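Cytochrome c-552/4 domain-containing protein (Ignicoccus hospitalis KIN4/I, PDB 4QO5) is a membrane-associated octaheme cytochrome c that binds heme c and calcium and probably passes electrons along its chain of hemes, its physiological role remaining unestablished. Local coordinates at residues Trp313-Met325 and Trp473-Ala485. Numbering follows the deposited sequence.
Sequences WVRLFGLIYAHPM and WLFYSNSIRYGTA. With HEC (heme c), chain H.
R481 meets L316, and N478 meets G318, where helix 464-485 packs against the loop of a two-stranded antiparallel beta hairpin (314-315 with 323-324) and holds its backbone beside a heme of this octaheme cytochrome. A long, bent arginine suits the task: the bend at chi3 (-74°) brings NE and NH2 to L316 O, NE donating at 2.7 Å while NH2 adds only a weak bond to the same oxygen. One guanidinium face lies against A322 CB; in its plane NH2 meets N478 OD1 at 2.8 Å. That amide oxygen also takes the nearly straight bond from G318 N, 2.9 Å long and on a lone pair, so two donors fix the amide's rotation. At G318 a side chain would run into R481. Were R481 cut back to alanine, L316 O would probably lose its main donor and N478 OD1 one of its two, leaving the amide less firmly fixed. The indole of W473 offers a flat face to I320, whose CB stands 3.8 Å from the five-membered ring centroid in a CH-pi contact, the two side chains crossing at about a right angle. F317 runs alongside L474, CZ to CD1 3.5 Å, and T434 and T430 of helix 413-447 hydrogen-bond S477 OG and R481 NH1. Toward the heme, L316 fits its CD1 against A485 CB, while the hydroxyl of Y482 is hydrogen-bonded to O1D of another heme c. Both propionates of the nearer heme are gripped by backbone N-H groups: V314 N meets O2D almost in line at 176°, and L316 N reaches O2A at 2.9 Å.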
# COMPACT_ATOMS: atom_id res chain seq x y z
N TRP A 313 2.40 -2.62 27.54
CA TRP A 313 2.03 -3.52 28.65
C TRP A 313 1.86 -4.95 28.17
O TRP A 313 2.03 -5.90 28.93
CB TRP A 313 0.75 -3.04 29.38
CG TRP A 313 -0.48 -2.74 28.50
CD1 TRP A 313 -1.59 -3.53 28.34
CD2 TRP A 313 -0.72 -1.55 27.72
NE1 TRP A 313 -2.49 -2.91 27.50
CE2 TRP A 313 -1.99 -1.70 27.11
CE3 TRP A 313 0.01 -0.38 27.48
CZ2 TRP A 313 -2.53 -0.72 26.26
CZ3 TRP A 313 -0.53 0.59 26.65
CH2 TRP A 313 -1.80 0.41 26.05
N VAL A 314 1.50 -5.12 26.90
CA VAL A 314 1.24 -6.46 26.38
C VAL A 314 1.86 -6.62 25.00
O VAL A 314 1.66 -5.79 24.12
CB VAL A 314 -0.27 -6.77 26.35
CG1 VAL A 314 -1.03 -5.72 25.50
CG2 VAL A 314 -0.52 -8.19 25.84
N ARG A 315 2.64 -7.68 24.81
CA ARG A 315 3.27 -7.92 23.51
C ARG A 315 2.24 -8.45 22.53
O ARG A 315 1.73 -9.56 22.69
CB ARG A 315 4.44 -8.91 23.63
CG ARG A 315 5.26 -9.05 22.34
CD ARG A 315 6.46 -8.13 22.38
NE ARG A 315 7.19 -8.02 21.11
CZ ARG A 315 8.33 -8.64 20.83
NH1 ARG A 315 8.89 -9.46 21.72
NH2 ARG A 315 8.92 -8.44 19.67
N LEU A 316 1.93 -7.65 21.51
CA LEU A 316 0.92 -8.01 20.51
C LEU A 316 1.47 -8.96 19.45
O LEU A 316 0.69 -9.61 18.75
CB LEU A 316 0.37 -6.76 19.81
CG LEU A 316 -0.30 -5.69 20.67
CD1 LEU A 316 -0.95 -4.64 19.77
CD2 LEU A 316 -1.32 -6.30 21.64
N PHE A 317 2.80 -9.01 19.32
CA PHE A 317 3.47 -9.94 18.42
C PHE A 317 3.49 -11.31 19.08
O PHE A 317 4.19 -11.52 20.08
CB PHE A 317 4.90 -9.44 18.18
CG PHE A 317 5.62 -10.12 17.05
CD1 PHE A 317 6.55 -11.11 17.31
CD2 PHE A 317 5.42 -9.72 15.73
CE1 PHE A 317 7.25 -11.73 16.29
CE2 PHE A 317 6.12 -10.33 14.70
CZ PHE A 317 7.05 -11.33 14.98
N GLY A 318 2.73 -12.25 18.53
CA GLY A 318 2.53 -13.53 19.18
C GLY A 318 3.74 -14.44 19.14
O GLY A 318 4.34 -14.67 18.07
N LEU A 319 4.13 -14.96 20.29
CA LEU A 319 5.25 -15.90 20.34
C LEU A 319 4.97 -17.13 21.20
O LEU A 319 5.66 -17.35 22.20
CB LEU A 319 6.50 -15.17 20.85
CG LEU A 319 6.97 -14.02 19.96
CD1 LEU A 319 7.99 -13.13 20.68
CD2 LEU A 319 7.54 -14.56 18.63
N ILE A 320 3.96 -17.93 20.83
CA ILE A 320 3.12 -17.72 19.65
C ILE A 320 1.83 -16.96 20.02
O ILE A 320 1.09 -16.52 19.14
CB ILE A 320 2.73 -19.06 19.01
CG1 ILE A 320 1.89 -19.87 20.00
CG2 ILE A 320 3.99 -19.81 18.55
CD1 ILE A 320 1.37 -21.18 19.45
N TYR A 321 1.60 -16.80 21.32
CA TYR A 321 0.46 -16.02 21.83
C TYR A 321 0.90 -14.62 22.24
O TYR A 321 2.06 -14.39 22.55
CB TYR A 321 -0.15 -16.73 23.04
CG TYR A 321 -0.51 -18.17 22.75
CD1 TYR A 321 -1.64 -18.48 21.99
CD2 TYR A 321 0.27 -19.22 23.21
CE1 TYR A 321 -1.97 -19.79 21.71
CE2 TYR A 321 -0.05 -20.53 22.94
CZ TYR A 321 -1.18 -20.81 22.18
OH TYR A 321 -1.51 -22.12 21.90
N ALA A 322 -0.05 -13.68 22.27
CA ALA A 322 0.19 -12.36 22.83
C ALA A 322 0.36 -12.55 24.35
O ALA A 322 -0.32 -13.38 24.96
CB ALA A 322 -0.97 -11.41 22.53
N HIS A 323 1.26 -11.78 24.94
CA HIS A 323 1.69 -12.05 26.32
C HIS A 323 2.14 -10.76 27.00
O HIS A 323 2.49 -9.80 26.34
CB HIS A 323 2.84 -13.04 26.30
CG HIS A 323 3.96 -12.64 25.38
ND1 HIS A 323 3.90 -12.85 24.02
CD2 HIS A 323 5.15 -12.05 25.62
CE1 HIS A 323 5.02 -12.40 23.46
NE2 HIS A 323 5.79 -11.91 24.42
N PRO A 324 2.16 -10.74 28.35
CA PRO A 324 2.63 -9.51 28.99
C PRO A 324 4.05 -9.17 28.53
O PRO A 324 4.83 -10.07 28.23
CB PRO A 324 2.60 -9.85 30.49
CG PRO A 324 1.57 -10.94 30.60
CD PRO A 324 1.67 -11.73 29.32
N MET A 325 4.38 -7.88 28.46
CA MET A 325 5.67 -7.47 27.93
C MET A 325 6.84 -8.05 28.75
O MET A 325 6.80 -8.06 29.97
CB MET A 325 5.74 -5.94 27.93
CG MET A 325 6.85 -5.35 27.09
SD MET A 325 6.53 -5.70 25.34
CE MET A 325 8.18 -5.44 24.68
N TRP A 473 -0.64 -17.12 13.61
CA TRP A 473 -0.17 -16.16 14.61
C TRP A 473 0.67 -15.02 14.04
O TRP A 473 0.36 -13.85 14.29
CB TRP A 473 0.54 -16.83 15.81
CG TRP A 473 1.49 -17.95 15.48
CD1 TRP A 473 1.18 -19.27 15.30
CD2 TRP A 473 2.92 -17.85 15.37
NE1 TRP A 473 2.33 -19.99 15.04
CE2 TRP A 473 3.40 -19.15 15.09
CE3 TRP A 473 3.83 -16.80 15.47
CZ2 TRP A 473 4.76 -19.42 14.90
CZ3 TRP A 473 5.19 -17.06 15.27
CH2 TRP A 473 5.64 -18.36 15.00
N LEU A 474 1.71 -15.35 13.27
CA LEU A 474 2.63 -14.34 12.76
C LEU A 474 1.99 -13.28 11.86
O LEU A 474 2.43 -12.12 11.85
CB LEU A 474 3.79 -15.01 12.00
CG LEU A 474 4.92 -14.13 11.50
CD1 LEU A 474 5.69 -13.54 12.68
CD2 LEU A 474 5.86 -14.93 10.59
N PHE A 475 0.99 -13.66 11.09
CA PHE A 475 0.33 -12.69 10.22
C PHE A 475 -1.03 -12.26 10.78
O PHE A 475 -1.26 -11.08 11.04
CB PHE A 475 0.10 -13.24 8.80
CG PHE A 475 1.36 -13.52 8.02
CD1 PHE A 475 2.61 -13.22 8.52
CD2 PHE A 475 1.26 -14.10 6.76
CE1 PHE A 475 3.76 -13.49 7.78
CE2 PHE A 475 2.40 -14.37 6.01
CZ PHE A 475 3.65 -14.06 6.53
N TYR A 476 -1.92 -13.21 10.95
CA TYR A 476 -3.35 -12.87 11.12
C TYR A 476 -3.68 -12.42 12.55
O TYR A 476 -4.30 -11.37 12.73
CB TYR A 476 -4.24 -14.03 10.65
CG TYR A 476 -3.86 -14.48 9.25
CD1 TYR A 476 -3.52 -13.56 8.27
CD2 TYR A 476 -3.82 -15.83 8.92
CE1 TYR A 476 -3.16 -13.96 7.00
CE2 TYR A 476 -3.44 -16.24 7.64
CZ TYR A 476 -3.12 -15.30 6.69
OH TYR A 476 -2.77 -15.71 5.42
N SER A 477 -3.25 -13.19 13.55
CA SER A 477 -3.53 -12.80 14.93
C SER A 477 -2.82 -11.49 15.21
O SER A 477 -3.40 -10.60 15.82
CB SER A 477 -3.09 -13.87 15.93
OG SER A 477 -3.85 -15.06 15.78
N ASN A 478 -1.58 -11.37 14.75
CA ASN A 478 -0.85 -10.12 14.91
C ASN A 478 -1.59 -8.93 14.30
O ASN A 478 -1.71 -7.88 14.91
CB ASN A 478 0.54 -10.21 14.29
CG ASN A 478 1.52 -10.98 15.16
OD1 ASN A 478 1.19 -11.39 16.28
ND2 ASN A 478 2.72 -11.18 14.65
N SER A 479 -2.05 -9.09 13.06
CA SER A 479 -2.73 -8.00 12.38
C SER A 479 -4.00 -7.59 13.12
O SER A 479 -4.31 -6.40 13.24
CB SER A 479 -3.05 -8.37 10.94
OG SER A 479 -1.87 -8.39 10.16
N ILE A 480 -4.73 -8.58 13.62
CA ILE A 480 -5.97 -8.29 14.35
C ILE A 480 -5.70 -7.48 15.61
O ILE A 480 -6.40 -6.51 15.91
CB ILE A 480 -6.71 -9.60 14.71
CG1 ILE A 480 -7.26 -10.25 13.44
CG2 ILE A 480 -7.88 -9.32 15.69
CD1 ILE A 480 -7.63 -11.71 13.61
N ARG A 481 -4.66 -7.88 16.34
CA ARG A 481 -4.28 -7.19 17.56
C ARG A 481 -3.75 -5.79 17.24
O ARG A 481 -4.13 -4.82 17.89
CB ARG A 481 -3.24 -8.01 18.33
CG ARG A 481 -3.82 -9.31 18.89
CD ARG A 481 -2.80 -10.04 19.76
NE ARG A 481 -1.73 -10.68 18.99
CZ ARG A 481 -1.62 -11.99 18.81
NH1 ARG A 481 -2.53 -12.81 19.32
NH2 ARG A 481 -0.61 -12.49 18.11
N TYR A 482 -2.90 -5.68 16.22
CA TYR A 482 -2.38 -4.37 15.81
C TYR A 482 -3.51 -3.42 15.40
O TYR A 482 -3.50 -2.23 15.75
CB TYR A 482 -1.46 -4.53 14.59
CG TYR A 482 -0.00 -4.79 14.89
CD1 TYR A 482 0.39 -5.71 15.85
CD2 TYR A 482 0.98 -4.13 14.18
CE1 TYR A 482 1.76 -5.96 16.09
CE2 TYR A 482 2.33 -4.36 14.41
CZ TYR A 482 2.71 -5.27 15.37
OH TYR A 482 4.07 -5.48 15.58
N GLY A 483 -4.44 -3.93 14.60
CA GLY A 483 -5.53 -3.14 14.05
C GLY A 483 -6.46 -2.66 15.15
O GLY A 483 -6.99 -1.55 15.10
N THR A 484 -6.64 -3.50 16.17
CA THR A 484 -7.50 -3.13 17.31
C THR A 484 -6.78 -2.08 18.15
O THR A 484 -7.36 -1.06 18.49
CB THR A 484 -7.83 -4.36 18.16
OG1 THR A 484 -8.43 -5.35 17.31
CG2 THR A 484 -8.80 -4.00 19.30
N ALA A 485 -5.49 -2.30 18.42
CA ALA A 485 -4.72 -1.36 19.22
C ALA A 485 -4.62 0.03 18.59
O ALA A 485 -4.63 1.03 19.29
CB ALA A 485 -3.30 -1.90 19.47
FE HEC H . 1.52 1.73 17.95
CHA HEC H . 1.24 -1.24 19.69
CHB HEC H . 4.34 0.59 16.38
CHC HEC H . 1.30 4.30 15.77
CHD HEC H . -0.61 3.24 20.04
NA HEC H . 2.58 0.03 18.04
C1A HEC H . 2.26 -1.12 18.75
C2A HEC H . 3.15 -2.17 18.34
C3A HEC H . 3.99 -1.68 17.41
C4A HEC H . 3.67 -0.28 17.21
CMA HEC H . 5.14 -2.43 16.68
CAA HEC H . 3.08 -3.61 18.90
CBA HEC H . 4.25 -3.84 19.86
CGA HEC H . 3.96 -5.16 20.52
O1A HEC H . 4.28 -6.22 19.93
O2A HEC H . 3.36 -5.15 21.63
NB HEC H . 2.66 2.35 16.43
C1B HEC H . 3.70 1.67 15.85
C2B HEC H . 3.92 2.19 14.55
C3B HEC H . 3.02 3.17 14.41
C4B HEC H . 2.24 3.31 15.59
CMB HEC H . 5.04 1.62 13.62
CAB HEC H . 2.62 4.11 13.29
CBB HEC H . 2.73 3.48 11.90
NC HEC H . 0.66 3.46 17.94
C1C HEC H . 0.56 4.38 16.91
C2C HEC H . -0.20 5.53 17.36
C3C HEC H . -0.93 5.03 18.39
C4C HEC H . -0.28 3.85 18.86
CMC HEC H . -0.70 6.54 16.31
CAC HEC H . -2.03 5.61 19.30
CBC HEC H . -2.98 6.66 18.70
ND HEC H . 0.49 1.10 19.61
C1D HEC H . -0.39 1.92 20.30
C2D HEC H . -1.01 1.17 21.36
C3D HEC H . -0.45 -0.23 21.23
C4D HEC H . 0.49 -0.18 20.12
CMD HEC H . -2.06 1.70 22.36
CAD HEC H . -0.73 -1.44 22.13
CBD HEC H . 0.28 -1.26 23.29
CGD HEC H . 0.62 -2.60 23.88
O1D HEC H . 0.50 -3.61 23.15
O2D HEC H . 1.02 -2.67 25.07
O HOH W 1 4.41 -13.25 15.76
O HOH W 2 -1.23 -15.38 18.40